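Local coordinates for proximal thread matrix protein 1 (Mytilus galloprovincialis, PDB 4CN9) that binds zinc and, as a matrix protein of the mussel byssus built from two von Willebrand factor type A domains, binds collagen, at residues M76-V81 with K127-M132; V103-Q108 with V133-G138. One frame throughout, in Å; residues are numbered along the deposited sequence.

Interaction 1. Residues M76-V81 with K127-M132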
loop_
_atom_site.group_PDB
_atom_site.type_symbol
_atom_site.label_atom_id
_atom_site.label_comp_id
_atom_site.label_asym_id
_atom_site.label_seq_id
_atom_site.Cartn_x
_atom_site.Cartn_y
_atom_site.Cartn_z
ATOM N N MET A 76 -18.856 -19.703 -7.547
ATOM C CA MET A 76 -18.641 -18.962 -6.313
ATOM C C MET A 76 -17.830 -17.704 -6.566
ATOM O O MET A 76 -18.059 -16.672 -5.933
ATOM C CB MET A 76 -17.943 -19.843 -5.270
ATOM C CG MET A 76 -18.818 -20.998 -4.793
ATOM S SD MET A 76 -18.136 -21.965 -3.433
ATOM C CE MET A 76 -19.519 -23.058 -3.114
ATOM N N MET A 77 -16.877 -17.787 -7.490
ATOM C CA MET A 77 -16.103 -16.607 -7.872
ATOM C C MET A 77 -17.021 -15.605 -8.538
ATOM O O MET A 77 -16.972 -14.420 -8.245
ATOM C CB MET A 77 -14.960 -16.983 -8.822
ATOM C CG MET A 77 -13.861 -17.769 -8.168
ATOM S SD MET A 77 -12.580 -18.310 -9.335
ATOM C CE MET A 77 -11.824 -16.705 -9.705
ATOM N N LYS A 78 -17.884 -16.086 -9.426
ATOM C CA LYS A 78 -18.791 -15.206 -10.144
ATOM C C LYS A 78 -19.734 -14.499 -9.181
ATOM O O LYS A 78 -20.005 -13.299 -9.311
ATOM C CB LYS A 78 -19.602 -16.000 -11.167
ATOM C CG LYS A 78 -18.805 -16.416 -12.374
ATOM C CD LYS A 78 -19.615 -17.263 -13.312
ATOM C CE LYS A 78 -18.843 -17.522 -14.596
ATOM N NZ LYS A 78 -19.678 -18.172 -15.619
ATOM N N ASP A 79 -20.252 -15.259 -8.220
ATOM C CA ASP A 79 -21.180 -14.712 -7.232
ATOM C C ASP A 79 -20.517 -13.625 -6.398
ATOM O O ASP A 79 -21.115 -12.578 -6.119
ATOM C CB ASP A 79 -21.731 -15.835 -6.347
ATOM C CG ASP A 79 -22.692 -16.748 -7.100
ATOM O OD1 ASP A 79 -23.108 -16.380 -8.215
ATOM O OD2 ASP A 79 -23.039 -17.828 -6.579
ATOM N N PHE A 80 -19.271 -13.865 -6.017
ATOM C CA PHE A 80 -18.520 -12.876 -5.270
ATOM C C PHE A 80 -18.420 -11.574 -6.067
ATOM O O PHE A 80 -18.595 -10.492 -5.514
ATOM C CB PHE A 80 -17.132 -13.420 -4.913
ATOM C CG PHE A 80 -16.276 -12.443 -4.171
ATOM C CD1 PHE A 80 -16.496 -12.194 -2.829
ATOM C CD2 PHE A 80 -15.261 -11.756 -4.816
ATOM C CE1 PHE A 80 -15.712 -11.301 -2.139
ATOM C CE2 PHE A 80 -14.480 -10.850 -4.132
ATOM C CZ PHE A 80 -14.705 -10.624 -2.789
ATOM N N VAL A 81 -18.162 -11.678 -7.369
ATOM C CA VAL A 81 -17.983 -10.486 -8.196
ATOM C C VAL A 81 -19.316 -9.761 -8.373
ATOM O O VAL A 81 -19.372 -8.539 -8.381
ATOM C CB VAL A 81 -17.359 -10.837 -9.567
ATOM C CG1 VAL A 81 -17.246 -9.602 -10.447
ATOM C CG2 VAL A 81 -15.987 -11.476 -9.362
ATOM N N LYS A 127 -25.246 -10.166 -15.421
ATOM C CA LYS A 127 -25.475 -11.127 -16.493
ATOM C C LYS A 127 -24.187 -11.360 -17.289
ATOM O O LYS A 127 -23.849 -12.496 -17.634
ATOM C CB LYS A 127 -26.581 -10.606 -17.416
ATOM C CG LYS A 127 -26.816 -11.411 -18.681
ATOM C CD LYS A 127 -27.578 -12.696 -18.417
ATOM C CE LYS A 127 -27.989 -13.370 -19.731
ATOM N NZ LYS A 127 -28.306 -14.820 -19.548
ATOM N N GLY A 128 -23.463 -10.283 -17.573
ATOM C CA GLY A 128 -22.157 -10.409 -18.198
ATOM C C GLY A 128 -21.237 -11.321 -17.412
ATOM O O GLY A 128 -20.576 -12.180 -17.979
ATOM N N ILE A 129 -21.193 -11.140 -16.093
ATOM C CA ILE A 129 -20.360 -11.977 -15.230
ATOM C C ILE A 129 -20.809 -13.443 -15.303
ATOM O O ILE A 129 -19.988 -14.367 -15.454
ATOM C CB ILE A 129 -20.429 -11.479 -13.780
ATOM C CG1 ILE A 129 -19.707 -10.128 -13.651
ATOM C CG2 ILE A 129 -19.834 -12.501 -12.822
ATOM C CD1 ILE A 129 -20.096 -9.358 -12.416
ATOM N N GLN A 130 -22.119 -13.657 -15.217
ATOM C CA GLN A 130 -22.665 -15.008 -15.273
ATOM C C GLN A 130 -22.322 -15.710 -16.598
ATOM O O GLN A 130 -22.053 -16.916 -16.633
ATOM C CB GLN A 130 -24.189 -14.979 -15.070
ATOM C CG GLN A 130 -24.800 -16.365 -14.967
ATOM C CD GLN A 130 -24.116 -17.212 -13.906
ATOM O OE1 GLN A 130 -23.819 -16.735 -12.814
ATOM N NE2 GLN A 130 -23.849 -18.471 -14.229
ATOM N N ASP A 131 -22.317 -14.944 -17.680
ATOM C CA ASP A 131 -22.109 -15.488 -19.013
ATOM C C ASP A 131 -20.645 -15.730 -19.355
ATOM O O ASP A 131 -20.347 -16.255 -20.421
ATOM C CB ASP A 131 -22.692 -14.550 -20.069
ATOM C CG ASP A 131 -24.205 -14.595 -20.118
ATOM O OD1 ASP A 131 -24.798 -15.550 -19.572
ATOM O OD2 ASP A 131 -24.792 -13.666 -20.701
ATOM N N MET A 132 -19.733 -15.349 -18.470
ATOM C CA MET A 132 -18.310 -15.572 -18.723
ATOM C C MET A 132 -18.010 -17.043 -18.847
ATOM O O MET A 132 -18.504 -17.851 -18.060
ATOM C CB MET A 132 -17.448 -15.044 -17.582
ATOM C CG MET A 132 -17.383 -13.557 -17.426
ATOM S SD MET A 132 -16.604 -13.202 -15.822
ATOM C CE MET A 132 -14.977 -13.880 -16.125
#
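Helix segment 76-81 meets 127-132, the last turn of a second helix and the loop that leaves it, closest at Lys-78 and Ile-129, whose CA atoms lie 6.2 Å apart. Lys-78 carries most of the contact. Its chain, extended beyond CG (chi2 177°), runs past Ile-129 in the opposite direction, CB against Ile-129 CG2 and CE 3.5 Å from Ile-129 O. The ammonium group thus arrives at the last residues of helix 122-130 and the loop behind it. NZ donates to Met-132 O at 2.7 Å, in the carbonyl plane, and to Gln-130 O at 2.9 Å, from 49° above the plane. Its charge would probably suit this C-terminal end of the helix dipole. With an alanine here, both carbonyls would probably be left without their buried ammonium donor and a gap would open beside Ile-129. One turn on, Val-81 CG1 presses on Ile-129 CD1 at 3.5 Å, tight for two methyl groups. Gln-130 reaches back to Lys-82 and Gln-75 with its amide. Beneath, Val-81 rests on Phe-101 and Met-172, and Met-132 on Phe-60 and Val-103, so both segments lie against the central sheet of this von Willebrand factor type A domain.

Interaction 2. Residues V103-Q108 with V133-G138; sequences VVQFSQ and VPRNGG
At the zinc-bearing MIDAS end of the first von Willebrand factor type A domain, strand 100-106 runs out beside loop 133-138, and Gln-105, Ser-107 and Gln-108 face Val-133, Arg-135 and Gly-137. The touching parts of the two segments run in roughly the same direction, 29° apart. Gln-105 holds both main-chain polar atoms of Val-133: NE2 donates to Val-133 O at 3.0 Å from 50° above the carbonyl plane, while OE1 accepts from a water, 2.6 Å away, that in turn accepts from Val-133 N. Arg-135, bent at chi3 (-54°, which turns NE out of line with the chain), brings its guanidinium alongside Phe-106 and Ser-107. NH1 makes a weak bond to Gln-108 O at 2.9 Å. Ser-107 N lies at the guanidinium edge, 3.3 Å from NH2; both are donors and make no bond. NH2 bonds instead to Gly-109 O.

The MIDAS of this fold binds its metal through loops at the C-terminal ends of the parallel strands of the central sheet. Here Asp-62, between Asp-61, a zinc ligand in another structure of this protein, and Ser-63, which binds the zinc here, joins the two segments: it takes a salt bridge from Arg-135 NE and hydrogen bonds with Gln-105 NE2 and Ser-107 OG. The Ser-107 side chain lies about 4 Å from that of Ser-63; its OG also accepts a weak, bent bond from Gly-137 N at 3.3 Å. There a CB on Gly-137 would probably run into Ser-107 OG and Gln-108 N.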
loop_
_atom_site.group_PDB
_atom_site.type_symbol
_atom_site.label_atom_id
_atom_site.label_comp_id
_atom_site.label_asym_id
_atom_site.label_seq_id
_atom_site.Cartn_x
_atom_site.Cartn_y
_atom_site.Cartn_z
ATOM N N VAL A 103 -14.397 -6.806 -16.555
ATOM C CA VAL A 103 -13.786 -8.036 -16.090
ATOM C C VAL A 103 -12.850 -8.580 -17.139
ATOM O O VAL A 103 -13.199 -8.681 -18.325
ATOM C CB VAL A 103 -14.826 -9.100 -15.767
ATOM C CG1 VAL A 103 -14.138 -10.404 -15.382
ATOM C CG2 VAL A 103 -15.740 -8.626 -14.653
ATOM N N VAL A 104 -11.661 -8.941 -16.677
ATOM C CA VAL A 104 -10.608 -9.482 -17.511
ATOM C C VAL A 104 -10.177 -10.828 -16.953
ATOM O O VAL A 104 -9.825 -10.933 -15.767
ATOM C CB VAL A 104 -9.414 -8.516 -17.499
ATOM C CG1 VAL A 104 -8.192 -9.142 -18.154
ATOM C CG2 VAL A 104 -9.813 -7.204 -18.165
ATOM N N GLN A 105 -10.247 -11.865 -17.787
ATOM C CA GLN A 105 -9.826 -13.212 -17.387
ATOM C C GLN A 105 -8.352 -13.403 -17.713
ATOM O O GLN A 105 -7.861 -12.904 -18.724
ATOM C CB GLN A 105 -10.648 -14.294 -18.109
ATOM C CG GLN A 105 -12.143 -14.199 -17.912
ATOM C CD GLN A 105 -12.958 -14.965 -18.983
ATOM O OE1 GLN A 105 -13.921 -14.438 -19.538
ATOM N NE2 GLN A 105 -12.577 -16.201 -19.253
ATOM N N PHE A 106 -7.641 -14.125 -16.862
ATOM C CA PHE A 106 -6.224 -14.374 -17.100
ATOM C C PHE A 106 -5.810 -15.744 -16.575
ATOM O O PHE A 106 -6.270 -16.188 -15.508
ATOM C CB PHE A 106 -5.359 -13.278 -16.446
ATOM C CG PHE A 106 -5.115 -13.500 -14.971
ATOM C CD1 PHE A 106 -6.032 -13.057 -14.023
ATOM C CD2 PHE A 106 -3.985 -14.178 -14.542
ATOM C CE1 PHE A 106 -5.822 -13.290 -12.664
ATOM C CE2 PHE A 106 -3.765 -14.421 -13.187
ATOM C CZ PHE A 106 -4.679 -13.974 -12.250
ATOM N N SER A 107 -4.963 -16.419 -17.356
ATOM C CA SER A 107 -4.240 -17.608 -16.918
ATOM C C SER A 107 -3.143 -17.851 -17.954
ATOM O O SER A 107 -2.015 -17.352 -17.815
ATOM C CB SER A 107 -5.145 -18.850 -16.725
ATOM O OG SER A 107 -6.029 -19.102 -17.806
ATOM N N GLN A 108 -3.481 -18.594 -18.998
ATOM C CA GLN A 108 -2.669 -18.613 -20.196
ATOM C C GLN A 108 -3.219 -17.501 -21.107
ATOM O O GLN A 108 -4.334 -17.577 -21.650
ATOM C CB GLN A 108 -2.699 -20.000 -20.856
ATOM C CG GLN A 108 -1.756 -20.137 -22.047
ATOM C CD GLN A 108 -2.356 -19.568 -23.314
ATOM O OE1 GLN A 108 -3.392 -20.042 -23.788
ATOM N NE2 GLN A 108 -1.726 -18.528 -23.856
ATOM N N VAL A 133 -17.145 -17.372 -19.799
ATOM C CA VAL A 133 -16.667 -18.724 -19.995
ATOM C C VAL A 133 -15.190 -18.835 -19.605
ATOM O O VAL A 133 -14.324 -18.349 -20.333
ATOM C CB VAL A 133 -16.805 -19.134 -21.480
ATOM C CG1 VAL A 133 -16.388 -20.594 -21.668
ATOM C CG2 VAL A 133 -18.224 -18.901 -21.962
ATOM N N PRO A 134 -14.895 -19.472 -18.454
ATOM C CA PRO A 134 -13.498 -19.670 -18.065
ATOM C C PRO A 134 -12.773 -20.539 -19.064
ATOM O O PRO A 134 -13.357 -21.493 -19.587
ATOM C CB PRO A 134 -13.606 -20.403 -16.723
ATOM C CG PRO A 134 -14.945 -20.039 -16.208
ATOM C CD PRO A 134 -15.809 -20.005 -17.433
ATOM N N ARG A 135 -11.511 -20.223 -19.321
ATOM C CA ARG A 135 -10.757 -20.902 -20.365
ATOM C C ARG A 135 -9.947 -22.085 -19.835
ATOM O O ARG A 135 -9.499 -22.931 -20.607
ATOM C CB ARG A 135 -9.838 -19.897 -21.076
ATOM C CG ARG A 135 -10.579 -18.783 -21.803
ATOM C CD ARG A 135 -9.631 -17.653 -22.199
ATOM N NE ARG A 135 -8.896 -17.189 -21.027
ATOM C CZ ARG A 135 -7.652 -16.722 -21.047
ATOM N NH1 ARG A 135 -6.994 -16.590 -22.189
ATOM N NH2 ARG A 135 -7.072 -16.364 -19.918
ATOM N N ASN A 136 -9.752 -22.137 -18.515
ATOM C CA ASN A 136 -8.962 -23.196 -17.879
ATOM C C ASN A 136 -7.556 -23.328 -18.445
ATOM O O ASN A 136 -7.141 -24.399 -18.903
ATOM C CB ASN A 136 -9.707 -24.528 -17.938
ATOM C CG ASN A 136 -10.950 -24.525 -17.065
ATOM O OD1 ASN A 136 -10.897 -24.127 -15.906
ATOM N ND2 ASN A 136 -12.076 -24.919 -17.632
ATOM N N GLY A 137 -6.813 -22.230 -18.386
ATOM C CA GLY A 137 -5.457 -22.208 -18.908
ATOM C C GLY A 137 -4.488 -22.994 -18.044
ATOM O O GLY A 137 -4.712 -23.196 -16.839
ATOM N N GLY A 138 -3.392 -23.425 -18.663
ATOM C CA GLY A 138 -2.398 -24.255 -18.003
ATOM C C GLY A 138 -1.248 -23.489 -17.373
ATOM O O GLY A 138 -0.282 -24.095 -16.925
HETATM O O HOH W 1 -15.769 -15.113 -21.163
#

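Overall arrangement
Going from the N terminus, the chain passes through helix 73-85, then strand 100-106 and the edge strand 110-112, then helix 122-130 and the loop after it. Interaction 1 closes the longer loop, returning 127-132 to helix 73-85 across 45 residues; interaction 2 closes one of 24 residues, bringing 133-138 back to the strand. Since the segments alternate along the sequence, the two loops cross. The centres of the two contacts are about 13 Å apart, and they touch where Met-132 CE packs on Gln-105 CG at 3.4 Å and on Val-103. Segments 127-132 and 133-138 are continuous, so one run of chain ties helix 73-85 to the strand end near the MIDAS zinc.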